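PDB 3CYM: HRDC domain-containing protein, which probably acts as a ribonuclease D-like 3'-5' exonuclease on nucleic acids. Local coordinates for residues K271-N274 against A275-R279. Sequence-based numbering, arbitrary orientation.
Sequences KPHN and AAQFR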
ATOM      1  N   LYS A 271      31.785 -11.191  -8.000  1.00 26.34           N
ATOM      2  CA  LYS A 271      32.274 -10.372  -9.124  1.00 26.87           C
ATOM      3  C   LYS A 271      32.872 -11.173 -10.305  1.00 29.72           C
ATOM      4  O   LYS A 271      34.090 -11.144 -10.516  1.00 30.72           O
ATOM      5  CB  LYS A 271      33.278  -9.320  -8.633  1.00 27.88           C
ATOM      6  CG  LYS A 271      32.882  -8.627  -7.338  1.00 27.59           C
ATOM      7  CD  LYS A 271      33.882  -7.556  -6.970  1.00 24.59           C
ATOM      8  CE  LYS A 271      33.365  -6.685  -5.849  1.00 25.44           C
ATOM      9  NZ  LYS A 271      33.027  -7.498  -4.661  1.00 12.94           N
ATOM     10  N   PRO A 272      32.020 -11.890 -11.072  1.00 27.02           N
ATOM     11  CA  PRO A 272      32.512 -12.592 -12.258  1.00 23.49           C
ATOM     12  C   PRO A 272      33.058 -11.626 -13.326  1.00 23.72           C
ATOM     13  O   PRO A 272      32.379 -10.679 -13.716  1.00 22.15           O
ATOM     14  CB  PRO A 272      31.268 -13.330 -12.766  1.00 24.82           C
ATOM     15  CG  PRO A 272      30.110 -12.541 -12.238  1.00 24.92           C
ATOM     16  CD  PRO A 272      30.565 -12.065 -10.894  1.00 25.22           C
ATOM     17  N   HIS A 273      34.288 -11.856 -13.767  1.00 26.82           N
ATOM     18  CA  HIS A 273      34.962 -10.951 -14.700  1.00 33.40           C
ATOM     19  C   HIS A 273      34.823 -11.422 -16.143  1.00 35.37           C
ATOM     20  O   HIS A 273      35.076 -10.658 -17.082  1.00 36.54           O
ATOM     21  CB  HIS A 273      36.447 -10.814 -14.343  1.00 33.32           C
ATOM     22  CG  HIS A 273      36.688 -10.273 -12.970  1.00 47.59           C
ATOM     23  ND1 HIS A 273      37.015 -11.079 -11.900  1.00 56.30           N
ATOM     24  CD2 HIS A 273      36.639  -9.007 -12.489  1.00 53.64           C
ATOM     25  CE1 HIS A 273      37.164 -10.331 -10.819  1.00 58.85           C
ATOM     26  NE2 HIS A 273      36.937  -9.070 -11.149  1.00 58.10           N
ATOM     27  N   ASN A 274      34.438 -12.684 -16.311  1.00 32.17           N
ATOM     28  CA  ASN A 274      34.244 -13.257 -17.635  1.00 30.41           C
ATOM     29  C   ASN A 274      33.038 -14.191 -17.714  1.00 29.96           C
ATOM     30  O   ASN A 274      32.324 -14.369 -16.731  1.00 28.31           O
ATOM     31  CB  ASN A 274      35.526 -13.946 -18.118  1.00 27.62           C
ATOM     32  CG  ASN A 274      36.024 -15.012 -17.170  1.00 32.14           C
ATOM     33  OD1 ASN A 274      35.350 -16.007 -16.909  1.00 41.82           O
ATOM     34  ND2 ASN A 274      37.239 -14.826 -16.676  1.00 38.66           N
ATOM     35  N   ALA A 275      32.835 -14.789 -18.889  1.00 30.45           N
ATOM     36  CA  ALA A 275      31.718 -15.703 -19.145  1.00 23.95           C
ATOM     37  C   ALA A 275      31.799 -17.022 -18.372  1.00 19.90           C
ATOM     38  O   ALA A 275      30.784 -17.493 -17.868  1.00 21.97           O
ATOM     39  CB  ALA A 275      31.583 -15.963 -20.635  1.00 26.39           C
ATOM     40  N   ALA A 276      32.995 -17.610 -18.281  1.00 15.94           N
ATOM     41  CA  ALA A 276      33.198 -18.848 -17.520  1.00 15.86           C
ATOM     42  C   ALA A 276      32.953 -18.613 -16.039  1.00 12.80           C
ATOM     43  O   ALA A 276      32.358 -19.455 -15.362  1.00 14.34           O
ATOM     44  CB  ALA A 276      34.592 -19.407 -17.747  1.00 13.25           C
ATOM     45  N   GLN A 277      33.385 -17.454 -15.549  1.00 16.36           N
ATOM     46  CA  GLN A 277      33.200 -17.081 -14.146  1.00 16.86           C
ATOM     47  C   GLN A 277      31.736 -16.809 -13.832  1.00 18.34           C
ATOM     48  O   GLN A 277      31.290 -17.008 -12.702  1.00 19.33           O
ATOM     49  CB  GLN A 277      34.045 -15.861 -13.791  1.00 17.77           C
ATOM     50  CG  GLN A 277      35.500 -16.187 -13.521  1.00 25.94           C
ATOM     51  CD  GLN A 277      36.246 -15.055 -12.843  1.00 32.06           C
ATOM     52  OE1 GLN A 277      35.960 -13.879 -13.066  1.00 36.59           O
ATOM     53  NE2 GLN A 277      37.218 -15.408 -12.008  1.00 28.90           N
ATOM     54  N   PHE A 278      30.999 -16.346 -14.838  1.00 17.48           N
ATOM     55  CA  PHE A 278      29.562 -16.119 -14.713  1.00 15.08           C
ATOM     56  C   PHE A 278      28.797 -17.435 -14.647  1.00 17.95           C
ATOM     57  O   PHE A 278      27.869 -17.577 -13.844  1.00 20.29           O
ATOM     58  CB  PHE A 278      29.077 -15.262 -15.884  1.00 19.11           C
ATOM     59  CG  PHE A 278      27.625 -14.879 -15.812  1.00 14.84           C
ATOM     60  CD1 PHE A 278      27.221 -13.770 -15.076  1.00 16.53           C
ATOM     61  CD2 PHE A 278      26.667 -15.598 -16.519  1.00 15.25           C
ATOM     62  CE1 PHE A 278      25.875 -13.410 -15.017  1.00 14.93           C
ATOM     63  CE2 PHE A 278      25.329 -15.242 -16.466  1.00 12.16           C
ATOM     64  CZ  PHE A 278      24.933 -14.145 -15.725  1.00  8.75           C
ATOM     65  N   ARG A 279      29.191 -18.392 -15.488  1.00 15.41           N
ATOM     66  CA  ARG A 279      28.522 -19.698 -15.559  1.00 17.45           C
ATOM     67  C   ARG A 279      28.680 -20.548 -14.298  1.00 19.83           C
ATOM     68  O   ARG A 279      27.840 -21.417 -14.028  1.00 26.44           O
ATOM     69  CB  ARG A 279      28.970 -20.482 -16.792  1.00 12.35           C
ATOM     70  CG  ARG A 279      28.390 -19.953 -18.086  1.00 14.76           C
ATOM     71  CD  ARG A 279      28.627 -20.935 -19.234  1.00 23.81           C
ATOM     72  NE  ARG A 279      30.052 -21.108 -19.522  1.00 19.54           N
ATOM     73  CZ  ARG A 279      30.740 -20.362 -20.378  1.00 21.86           C
ATOM     74  NH1 ARG A 279      30.141 -19.382 -21.043  1.00 26.22           N
ATOM     75  NH2 ARG A 279      32.032 -20.595 -20.569  1.00 27.22           N
TER
HETATM   76  O   HOH W   1      38.408 -13.355 -10.398  1.00 39.97           O
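Pro272 rests against the first turn of helix 275-279, its CB 3.7 Å from Gln277 C, while its CG comes up near the plane of the Phe278 ring and meets the edge at CD1 (4.2 Å). The buried ring itself runs on to Pro312 and Ile319 of helix 312-323. At His273 the contact turns polar. Gln277, stretched out past CG, reaches back beyond the start of its own helix, and OE1 accepts from His273 N at 2.7 Å, a nearly straight bond (165°) lying in the carbonyl plane. The same oxygen sits at the imidazole edge, with a weak bond from ND1, and a water joins ND1 to Gln277 NE2; the bond to His273 N fixes the OE1 end, and the other two help set the amide's rotation. Asn274 comes next. A chi1 of 56° tucks its CG in between its own N and C and turns OD1 back over the helix start, where it takes Gln277 N at 2.8 Å, the donor tilted 25° from the amide plane. Asn274 O receives Phe278 N at 3.0 Å, opening the helical hydrogen-bonding pattern. Asn274 is thus a classic N-cap, here starting a short helix that follows helix 261-270 within the HRDC domain.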